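Local coordinates for Ras-related protein Rab-21 (Homo sapiens, PDB 1YZT), which belongs to the Ras family of small P-loop proteins and here holds phosphoaminophosphonic acid-guanylate ester together with a magnesium ion, at residues V23-E28 with L71-T76; K60-G65 with L173-C178; L128-N133 with V155-Y160. All coordinates share one frame; numbering follows the deposited sequence.

Contact 1. Residues V23-E28 with L71-T76; sequences VVLLGE and LAIWDT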
loop_
_atom_site.group_PDB
_atom_site.type_symbol
_atom_site.label_atom_id
_atom_site.label_comp_id
_atom_site.label_asym_id
_atom_site.label_seq_id
_atom_site.Cartn_x
_atom_site.Cartn_y
_atom_site.Cartn_z
ATOM N N VAL A 23 -1.612 -1.445 9.767
ATOM C CA VAL A 23 -1.605 -1.565 8.319
ATOM C C VAL A 23 -0.334 -2.308 7.871
ATOM O O VAL A 23 0.755 -2.031 8.380
ATOM C CB VAL A 23 -1.705 -0.144 7.721
ATOM C CG1 VAL A 23 -0.833 0.042 6.513
ATOM C CG2 VAL A 23 -3.156 0.208 7.460
ATOM N N VAL A 24 -0.492 -3.244 6.926
ATOM C CA VAL A 24 0.614 -4.040 6.394
ATOM C C VAL A 24 0.871 -3.780 4.905
ATOM O O VAL A 24 -0.082 -3.641 4.121
ATOM C CB VAL A 24 0.374 -5.555 6.628
ATOM C CG1 VAL A 24 -0.714 -6.101 5.720
ATOM C CG2 VAL A 24 1.658 -6.345 6.447
ATOM N N LEU A 25 2.153 -3.696 4.534
ATOM C CA LEU A 25 2.558 -3.576 3.130
ATOM C C LEU A 25 3.027 -4.904 2.576
ATOM O O LEU A 25 3.900 -5.574 3.157
ATOM C CB LEU A 25 3.649 -2.529 2.922
ATOM C CG LEU A 25 3.101 -1.117 2.721
ATOM C CD1 LEU A 25 2.740 -0.519 4.044
ATOM C CD2 LEU A 25 4.094 -0.246 1.977
ATOM N N LEU A 26 2.454 -5.259 1.435
ATOM C CA LEU A 26 2.675 -6.549 0.802
ATOM C C LEU A 26 2.888 -6.347 -0.681
ATOM O O LEU A 26 2.396 -5.381 -1.269
ATOM C CB LEU A 26 1.450 -7.455 0.999
ATOM C CG LEU A 26 1.094 -7.770 2.434
ATOM C CD1 LEU A 26 -0.314 -8.311 2.522
ATOM C CD2 LEU A 26 2.115 -8.720 3.026
ATOM N N GLY A 27 3.622 -7.265 -1.288
ATOM C CA GLY A 27 3.916 -7.168 -2.715
ATOM C C GLY A 27 5.234 -7.819 -3.050
ATOM O O GLY A 27 6.030 -8.138 -2.166
ATOM N N GLU A 28 5.477 -7.974 -4.339
ATOM C CA GLU A 28 6.651 -8.660 -4.843
ATOM C C GLU A 28 7.972 -7.966 -4.525
ATOM O O GLU A 28 8.000 -6.831 -4.044
ATOM C CB GLU A 28 6.502 -8.858 -6.351
ATOM C CG GLU A 28 5.403 -9.840 -6.691
ATOM C CD GLU A 28 5.782 -11.233 -6.258
ATOM O OE1 GLU A 28 6.534 -11.888 -7.005
ATOM O OE2 GLU A 28 5.360 -11.652 -5.156
ATOM N N LEU A 71 -1.188 5.249 13.470
ATOM C CA LEU A 71 -1.149 4.316 12.344
ATOM C C LEU A 71 0.164 3.563 12.418
ATOM O O LEU A 71 1.227 4.161 12.224
ATOM C CB LEU A 71 -1.237 5.079 11.030
ATOM C CG LEU A 71 -0.925 4.352 9.728
ATOM C CD1 LEU A 71 -1.938 3.256 9.479
ATOM C CD2 LEU A 71 -0.900 5.377 8.574
ATOM N N ALA A 72 0.075 2.267 12.732
ATOM C CA ALA A 72 1.217 1.370 12.734
ATOM C C ALA A 72 1.388 0.812 11.330
ATOM O O ALA A 72 0.522 0.102 10.829
ATOM C CB ALA A 72 1.016 0.257 13.727
ATOM N N ILE A 73 2.486 1.183 10.684
ATOM C CA ILE A 73 2.756 0.763 9.313
ATOM C C ILE A 73 3.808 -0.341 9.322
ATOM O O ILE A 73 4.955 -0.106 9.674
ATOM C CB ILE A 73 3.286 1.915 8.472
ATOM C CG1 ILE A 73 2.317 3.093 8.517
ATOM C CG2 ILE A 73 3.531 1.438 7.013
ATOM C CD1 ILE A 73 2.923 4.407 7.970
ATOM N N TRP A 74 3.395 -1.548 8.949
ATOM C CA TRP A 74 4.282 -2.698 8.911
ATOM C C TRP A 74 4.804 -2.964 7.495
ATOM O O TRP A 74 4.046 -3.191 6.567
ATOM C CB TRP A 74 3.593 -3.941 9.489
ATOM C CG TRP A 74 3.426 -3.875 10.975
ATOM C CD1 TRP A 74 2.482 -3.157 11.674
ATOM C CD2 TRP A 74 4.219 -4.547 11.961
ATOM N NE1 TRP A 74 2.634 -3.359 13.021
ATOM C CE2 TRP A 74 3.696 -4.197 13.230
ATOM C CE3 TRP A 74 5.320 -5.410 11.897
ATOM C CZ2 TRP A 74 4.243 -4.673 14.420
ATOM C CZ3 TRP A 74 5.860 -5.886 13.077
ATOM C CH2 TRP A 74 5.317 -5.518 14.326
ATOM N N ASP A 75 6.117 -2.887 7.349
ATOM C CA ASP A 75 6.801 -3.265 6.135
ATOM C C ASP A 75 7.093 -4.759 6.290
ATOM O O ASP A 75 7.266 -5.229 7.421
ATOM C CB ASP A 75 8.086 -2.446 6.022
ATOM C CG ASP A 75 8.762 -2.565 4.674
ATOM O OD1 ASP A 75 8.215 -3.221 3.759
ATOM O OD2 ASP A 75 9.861 -1.986 4.551
ATOM N N THR A 76 7.132 -5.497 5.175
ATOM C CA THR A 76 7.248 -6.956 5.215
ATOM C C THR A 76 8.441 -7.458 4.399
ATOM O O THR A 76 8.895 -6.775 3.503
ATOM C CB THR A 76 5.922 -7.635 4.765
ATOM O OG1 THR A 76 5.634 -7.343 3.392
ATOM C CG2 THR A 76 4.764 -7.138 5.627
#

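Contact 2. Residues K60-G65 with L173-C178; sequences KKLNIG and LFLDLC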
loop_
_atom_site.group_PDB
_atom_site.type_symbol
_atom_site.label_atom_id
_atom_site.label_comp_id
_atom_site.label_asym_id
_atom_site.label_seq_id
_atom_site.Cartn_x
_atom_site.Cartn_y
_atom_site.Cartn_z
ATOM N N LYS A 60 2.806 6.358 12.561
ATOM C CA LYS A 60 2.482 7.677 12.054
ATOM C C LYS A 60 1.317 8.187 12.880
ATOM O O LYS A 60 0.354 7.467 13.139
ATOM C CB LYS A 60 2.112 7.601 10.567
ATOM C CG LYS A 60 1.615 8.890 9.965
ATOM C CD LYS A 60 2.741 9.882 9.768
ATOM C CE LYS A 60 2.232 11.144 9.148
ATOM N NZ LYS A 60 3.282 12.094 8.777
ATOM N N LYS A 61 1.429 9.431 13.322
ATOM C CA LYS A 61 0.351 10.096 14.032
ATOM C C LYS A 61 -0.305 11.142 13.123
ATOM O O LYS A 61 0.386 11.928 12.474
ATOM C CB LYS A 61 0.883 10.719 15.320
ATOM C CG LYS A 61 1.489 9.682 16.230
ATOM C CD LYS A 61 2.110 10.299 17.425
ATOM C CE LYS A 61 2.150 9.318 18.588
ATOM N NZ LYS A 61 3.019 9.867 19.666
ATOM N N LEU A 62 -1.635 11.095 13.074
ATOM C CA LEU A 62 -2.466 11.974 12.249
ATOM C C LEU A 62 -3.667 12.426 13.078
ATOM O O LEU A 62 -4.140 11.701 13.962
ATOM C CB LEU A 62 -3.018 11.252 11.002
ATOM C CG LEU A 62 -2.064 10.878 9.862
ATOM C CD1 LEU A 62 -2.739 9.962 8.872
ATOM C CD2 LEU A 62 -1.524 12.091 9.154
ATOM N N ASN A 63 -4.149 13.625 12.778
ATOM C CA ASN A 63 -5.459 14.057 13.227
ATOM C C ASN A 63 -6.383 14.098 12.015
ATOM O O ASN A 63 -6.061 14.738 11.015
ATOM C CB ASN A 63 -5.391 15.432 13.879
ATOM C CG ASN A 63 -6.745 15.903 14.387
ATOM O OD1 ASN A 63 -6.948 17.084 14.632
ATOM N ND2 ASN A 63 -7.678 14.980 14.541
ATOM N N ILE A 64 -7.516 13.408 12.115
ATOM C CA ILE A 64 -8.501 13.327 11.041
ATOM C C ILE A 64 -9.890 13.552 11.623
ATOM O O ILE A 64 -10.366 12.753 12.429
ATOM C CB ILE A 64 -8.499 11.925 10.364
ATOM C CG1 ILE A 64 -7.123 11.586 9.781
ATOM C CG2 ILE A 64 -9.564 11.851 9.263
ATOM C CD1 ILE A 64 -7.000 10.148 9.275
ATOM N N GLY A 65 -10.546 14.629 11.206
ATOM C CA GLY A 65 -11.882 14.963 11.713
ATOM C C GLY A 65 -11.862 15.199 13.209
ATOM O O GLY A 65 -12.731 14.729 13.939
ATOM N N LEU A 173 -2.547 8.271 -0.123
ATOM C CA LEU A 173 -2.756 6.857 0.115
ATOM C C LEU A 173 -3.003 6.596 1.607
ATOM O O LEU A 173 -4.032 6.046 1.991
ATOM C CB LEU A 173 -1.556 6.048 -0.367
ATOM C CG LEU A 173 -1.400 4.614 0.161
ATOM C CD1 LEU A 173 -2.550 3.733 -0.221
ATOM C CD2 LEU A 173 -0.111 4.048 -0.353
ATOM N N PHE A 174 -2.050 6.988 2.444
ATOM C CA PHE A 174 -2.137 6.668 3.863
ATOM C C PHE A 174 -3.306 7.384 4.526
ATOM O O PHE A 174 -4.001 6.801 5.371
ATOM C CB PHE A 174 -0.835 6.989 4.560
ATOM C CG PHE A 174 0.230 5.962 4.325
ATOM C CD1 PHE A 174 0.058 4.651 4.774
ATOM C CD2 PHE A 174 1.392 6.294 3.659
ATOM C CE1 PHE A 174 1.033 3.678 4.548
ATOM C CE2 PHE A 174 2.381 5.332 3.434
ATOM C CZ PHE A 174 2.199 4.019 3.872
ATOM N N LEU A 175 -3.531 8.637 4.121
ATOM C CA LEU A 175 -4.621 9.430 4.655
ATOM C C LEU A 175 -5.927 8.758 4.299
ATOM O O LEU A 175 -6.721 8.469 5.177
ATOM C CB LEU A 175 -4.600 10.880 4.141
ATOM C CG LEU A 175 -5.772 11.739 4.655
ATOM C CD1 LEU A 175 -5.810 11.817 6.193
ATOM C CD2 LEU A 175 -5.793 13.143 4.058
ATOM N N ASP A 176 -6.127 8.458 3.023
ATOM C CA ASP A 176 -7.398 7.874 2.596
ATOM C C ASP A 176 -7.647 6.548 3.302
ATOM O O ASP A 176 -8.769 6.252 3.722
ATOM C CB ASP A 176 -7.416 7.650 1.087
ATOM C CG ASP A 176 -8.814 7.456 0.549
ATOM O OD1 ASP A 176 -9.076 6.390 -0.058
ATOM O OD2 ASP A 176 -9.635 8.385 0.716
ATOM N N LEU A 177 -6.597 5.746 3.419
ATOM C CA LEU A 177 -6.705 4.475 4.114
ATOM C C LEU A 177 -7.164 4.675 5.556
ATOM O O LEU A 177 -8.032 3.955 6.020
ATOM C CB LEU A 177 -5.383 3.720 4.075
ATOM C CG LEU A 177 -5.395 2.331 4.709
ATOM C CD1 LEU A 177 -6.515 1.479 4.135
ATOM C CD2 LEU A 177 -4.044 1.629 4.513
ATOM N N CYS A 178 -6.586 5.656 6.251
ATOM C CA CYS A 178 -7.042 5.982 7.602
ATOM C C CYS A 178 -8.521 6.404 7.641
ATOM O O CYS A 178 -9.279 5.901 8.465
ATOM C CB CYS A 178 -6.155 7.047 8.248
ATOM S SG CYS A 178 -4.468 6.440 8.606
#

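Contact 3. Residues L128-N133 with V155-Y160; sequences LCIVGN and VGAKHY. With GNP (phosphoaminophosphonic acid-guanylate ester), chain D.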
loop_
_atom_site.group_PDB
_atom_site.type_symbol
_atom_site.label_atom_id
_atom_site.label_comp_id
_atom_site.label_asym_id
_atom_site.label_seq_id
_atom_site.Cartn_x
_atom_site.Cartn_y
_atom_site.Cartn_z
ATOM N N LEU A 128 -8.645 -2.712 1.849
ATOM C CA LEU A 128 -7.620 -3.082 0.874
ATOM C C LEU A 128 -7.257 -1.930 -0.041
ATOM O O LEU A 128 -8.129 -1.210 -0.545
ATOM C CB LEU A 128 -8.087 -4.275 0.046
ATOM C CG LEU A 128 -8.294 -5.558 0.866
ATOM C CD1 LEU A 128 -8.594 -6.690 -0.069
ATOM C CD2 LEU A 128 -7.091 -5.898 1.745
ATOM N N CYS A 129 -5.953 -1.746 -0.231
ATOM C CA CYS A 129 -5.433 -0.779 -1.195
ATOM C C CYS A 129 -4.624 -1.526 -2.249
ATOM O O CYS A 129 -3.768 -2.364 -1.936
ATOM C CB CYS A 129 -4.552 0.264 -0.507
ATOM S SG CYS A 129 -5.319 1.000 0.938
ATOM N N ILE A 130 -4.920 -1.239 -3.504
ATOM C CA ILE A 130 -4.157 -1.783 -4.596
ATOM C C ILE A 130 -3.358 -0.624 -5.146
ATOM O O ILE A 130 -3.936 0.333 -5.654
ATOM C CB ILE A 130 -5.064 -2.354 -5.666
ATOM C CG1 ILE A 130 -5.966 -3.426 -5.023
ATOM C CG2 ILE A 130 -4.210 -2.873 -6.825
ATOM C CD1 ILE A 130 -6.516 -4.426 -5.986
ATOM N N VAL A 131 -2.039 -0.699 -5.006
ATOM C CA VAL A 131 -1.197 0.465 -5.268
ATOM C C VAL A 131 -0.217 0.215 -6.418
ATOM O O VAL A 131 0.687 -0.614 -6.310
ATOM C CB VAL A 131 -0.438 0.927 -4.007
ATOM C CG1 VAL A 131 0.288 2.233 -4.283
ATOM C CG2 VAL A 131 -1.393 1.124 -2.850
ATOM N N GLY A 132 -0.420 0.954 -7.509
ATOM C CA GLY A 132 0.510 0.980 -8.621
ATOM C C GLY A 132 1.588 1.990 -8.318
ATOM O O GLY A 132 1.347 3.195 -8.419
ATOM N N ASN A 133 2.752 1.492 -7.899
ATOM C CA ASN A 133 3.920 2.330 -7.600
ATOM C C ASN A 133 4.819 2.500 -8.833
ATOM O O ASN A 133 4.697 1.761 -9.821
ATOM C CB ASN A 133 4.730 1.746 -6.425
ATOM C CG ASN A 133 5.792 2.723 -5.882
ATOM O OD1 ASN A 133 5.524 3.906 -5.668
ATOM N ND2 ASN A 133 6.988 2.211 -5.636
ATOM N N VAL A 155 -12.950 -6.405 -6.049
ATOM C CA VAL A 155 -12.620 -7.073 -4.784
ATOM C C VAL A 155 -12.847 -6.153 -3.572
ATOM O O VAL A 155 -12.397 -6.448 -2.468
ATOM C CB VAL A 155 -11.169 -7.638 -4.793
ATOM C CG1 VAL A 155 -11.022 -8.703 -5.875
ATOM C CG2 VAL A 155 -10.126 -6.520 -4.983
ATOM N N GLY A 156 -13.568 -5.056 -3.789
ATOM C CA GLY A 156 -13.934 -4.132 -2.730
ATOM C C GLY A 156 -12.767 -3.259 -2.305
ATOM O O GLY A 156 -12.759 -2.710 -1.205
ATOM N N ALA A 157 -11.777 -3.139 -3.185
ATOM C CA ALA A 157 -10.565 -2.383 -2.900
ATOM C C ALA A 157 -10.625 -1.026 -3.573
ATOM O O ALA A 157 -11.435 -0.783 -4.470
ATOM C CB ALA A 157 -9.338 -3.152 -3.371
ATOM N N LYS A 158 -9.760 -0.135 -3.121
ATOM C CA LYS A 158 -9.574 1.137 -3.775
ATOM C C LYS A 158 -8.192 1.087 -4.422
ATOM O O LYS A 158 -7.247 0.524 -3.854
ATOM C CB LYS A 158 -9.728 2.265 -2.750
ATOM C CG LYS A 158 -9.989 3.617 -3.378
ATOM C CD LYS A 158 -10.549 4.622 -2.379
ATOM C CE LYS A 158 -10.192 6.045 -2.791
ATOM N NZ LYS A 158 -10.741 7.089 -1.878
ATOM N N HIS A 159 -8.081 1.627 -5.634
ATOM C CA HIS A 159 -6.802 1.679 -6.329
ATOM C C HIS A 159 -6.102 3.007 -6.095
ATOM O O HIS A 159 -6.753 4.048 -5.997
ATOM C CB HIS A 159 -7.000 1.468 -7.825
ATOM C CG HIS A 159 -5.724 1.360 -8.587
ATOM N ND1 HIS A 159 -5.207 2.404 -9.321
ATOM C CD2 HIS A 159 -4.857 0.334 -8.728
ATOM C CE1 HIS A 159 -4.075 2.020 -9.882
ATOM N NE2 HIS A 159 -3.842 0.768 -9.539
ATOM N N TYR A 160 -4.769 2.964 -6.019
ATOM C CA TYR A 160 -3.952 4.179 -5.863
ATOM C C TYR A 160 -2.718 4.149 -6.741
ATOM O O TYR A 160 -2.168 3.084 -7.020
ATOM C CB TYR A 160 -3.495 4.352 -4.408
ATOM C CG TYR A 160 -4.602 4.393 -3.388
ATOM C CD1 TYR A 160 -5.203 3.222 -2.945
ATOM C CD2 TYR A 160 -5.027 5.598 -2.831
ATOM C CE1 TYR A 160 -6.217 3.250 -2.006
ATOM C CE2 TYR A 160 -6.050 5.631 -1.884
ATOM C CZ TYR A 160 -6.631 4.453 -1.468
ATOM O OH TYR A 160 -7.645 4.462 -0.531
HETATM P PG GNP D . 11.746 -6.287 -0.748
HETATM O O1G GNP D . 12.959 -7.058 -1.224
HETATM O O2G GNP D . 12.016 -5.702 0.616
HETATM O O3G GNP D . 10.618 -7.262 -0.803
HETATM N N3B GNP D . 11.453 -5.105 -1.818
HETATM P PB GNP D . 10.587 -3.759 -1.610
HETATM O O1B GNP D . 9.189 -3.891 -2.087
HETATM O O2B GNP D . 10.744 -3.351 -0.189
HETATM O O3A GNP D . 11.207 -2.669 -2.580
HETATM P PA GNP D . 12.224 -1.502 -2.361
HETATM O O1A GNP D . 11.548 -0.350 -1.704
HETATM O O2A GNP D . 13.495 -1.928 -1.755
HETATM O "O5'" GNP D . 12.600 -0.943 -3.783
HETATM C "C5'" GNP D . 12.994 -1.822 -4.850
HETATM C "C4'" GNP D . 13.553 -1.032 -6.030
HETATM O "O4'" GNP D . 12.483 -0.234 -6.602
HETATM C "C3'" GNP D . 14.683 -0.074 -5.673
HETATM O "O3'" GNP D . 15.725 -0.068 -6.651
HETATM C "C2'" GNP D . 13.966 1.266 -5.595
HETATM O "O2'" GNP D . 14.756 2.416 -5.838
HETATM C "C1'" GNP D . 12.931 1.096 -6.694
HETATM N N9 GNP D . 11.773 1.952 -6.521
HETATM C C8 GNP D . 10.924 1.946 -5.451
HETATM N N7 GNP D . 9.972 2.810 -5.568
HETATM C C5 GNP D . 10.196 3.432 -6.792
HETATM C C6 GNP D . 9.485 4.472 -7.443
HETATM O O6 GNP D . 8.470 5.083 -7.082
HETATM N N1 GNP D . 10.053 4.782 -8.675
HETATM C C2 GNP D . 11.171 4.193 -9.209
HETATM N N2 GNP D . 11.565 4.655 -10.391
HETATM N N3 GNP D . 11.866 3.245 -8.607
HETATM C C4 GNP D . 11.314 2.913 -7.402
HETATM O O HOH W 1 -11.336 -2.647 1.113
#

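Contact 1. Residues V23-E28 with L71-T76
Val-23 pairs with Ile-73 where two parallel neighbours of the central Ras-family sheet run side by side, their short axes 4.7 Å apart and 23° askew. Both polar backbone atoms of Val-23 are used: its N takes the carbonyl of Ala-72, and its O receives Trp-74 N at 2.7 Å. The same O sits at the edge of the Trp-74 ring, in its plane. On the face covered by helix 170-183, Val-23 CB packs 3.8 Å from Leu-71 CD1, two branched side chains filling a buried layer. Val-24 turns to the other face, beside Trp-74, and its CG2 meets Thr-76 CG2 at 3.3 Å, a tight methyl pair whose side chains cross nearly at right angles. Leu-25 returns to the first face. Its N bonds to Trp-74 O at 2.8 Å, and its CD1 lies 3.6 Å from Ile-73 CG2, both side chains backed by Val-37 of helix 33-42. The Thr-76 hydroxyl, set between its own N and carbonyl carbon (chi1 65°), is probably donating to Leu-25 O; the 2.5 Å between OG1 and that O is very short and doubtful in length. Leu-26 brings CD2 to 3.8 Å from Thr-76 OG1. The chemistry implies a division of labour: backbone bonds fix the register, aliphatic branches seal the buried face, and a threonine hydroxyl probably takes the place of an amide where strand 67-75 ends.

Contact 2. Residues K60-G65 with L173-C178
The strand bearing Leu-62 and Ile-64 passes the helix bearing Leu-175 and Cys-178 at 10.2 Å between their short axes, with a crossing angle of -59°. In this Ras-type fold, an alpha/beta sheet with helices on its two faces, the contact lays helix 170-183, near the chain's C-terminus, against 56-64, the outermost strand at one end of the sheet. No hydrogen bond joins the two segments, and the separation leaves room for one layer of apolar side chains. Strand alternation selects them: Leu-62 and Ile-64, two positions apart, both point to the helix, whereas Asn-63 between them points away, as suits a polar side chain on the exposed face away from the helix. On the helix, Leu-175 and Cys-178 are three residues apart and so lie on one side of it, one turn after the other. Ile-64 makes the closer approach: its CG1 is set opposite the carbonyl carbon (chi1 -59°), and the extended chi2 (172°) then carries CD1 out to both helix residues. There CD1 lies 3.7 Å from Leu-175 CD1, and the two side chains slide past one another in opposite directions. Ile-64 also rests on Lys-179 and Ile-182 of the same helix. Leu-62 meets the sulfur, with CD1 3.9 Å from Cys-178 SG, and touches Leu-175 more loosely; a compact, weakly polar cysteine fits here, between strand and helix. Packing is closest at the cysteine CB, where Ile-64 CD1 comes to 3.4 Å from Cys-178 CB, tighter than an ordinary carbon contact.

Contact 3. Residues L128-N133 with V155-Y160
Ile-130 is gripped through both of its backbone polar atoms by the strand beside it: its N bonds to Lys-158 O at 2.9 Å, nearly straight at 173°, and its O receives Tyr-160 N at 2.8 Å. These bonds are the middle of a parallel ladder that closes a beta-alpha-beta unit, strand 127-133, helix 145-154 and strand 158-161, at the outer end of the Ras-family sheet. Lys-158 N to Leu-128 O, at 3.2 Å, opens the ladder, and Gly-132 N to Tyr-160 O is the last bond between these segments, the pairing running on to Thr-162. A water extends it backwards, accepting from Leu-128 N and lying within hydrogen-bonding distance of Gly-156 O. Gly-156 suits its turn because its positive phi lets it serve as the C-prime residue of the Schellman motif that ends helix 145-154.

The polar ends of the second segment find partners farther off: Lys-158 NZ and Tyr-160 OH both reach Asp-176 of helix 170-183, and His-159 NE2 bonds to Tyr-100. With CG opposite its own backbone N (chi1 -174°), the His-159 ring leans back over the first strand, CD2 coming obliquely to 3.2 Å from Ile-130 O. On that same face Ile-130 CG1 packs on Ala-157 CB, where a small methyl lets the turn lie close. Asn-133 follows as the first residue of the NKxD motif, its OD1 held by Thr-162 and Ala-164 while ND2 lies 3.0 Å from N7 of GNP. Across the sheet, Cys-129, a small residue compatible with the bulky ring beside it, brings CB to 3.7 Å from Tyr-160 CE1. Cys-129 SG stands obliquely to the Tyr-160 ring, 4.8 Å from its centroid.

Contacts 1 and 3 lie in the same sheet, separated by strand 95-101, with centres 14 Å apart and no touch between them. Contact 2 joins both through helix 170-183. Toward contact 1, Leu-177 CD2 packs 3.4 Å from Val-23 CG2, and strand 56-64 continues the sheet, with Leu-71 N 2.7 Å from Lys-60 O. Toward contact 3, Asp-176 OD1 forms a salt bridge of 2.6 Å with Lys-158 NZ. The ligand lies past the C-terminal ends of the parallel strands: contact 1 supplies Glu-28, and the Thr-76 side chain is about 7 Å from the magnesium ion, while contact 3 supplies Asn-133 at the guanine base.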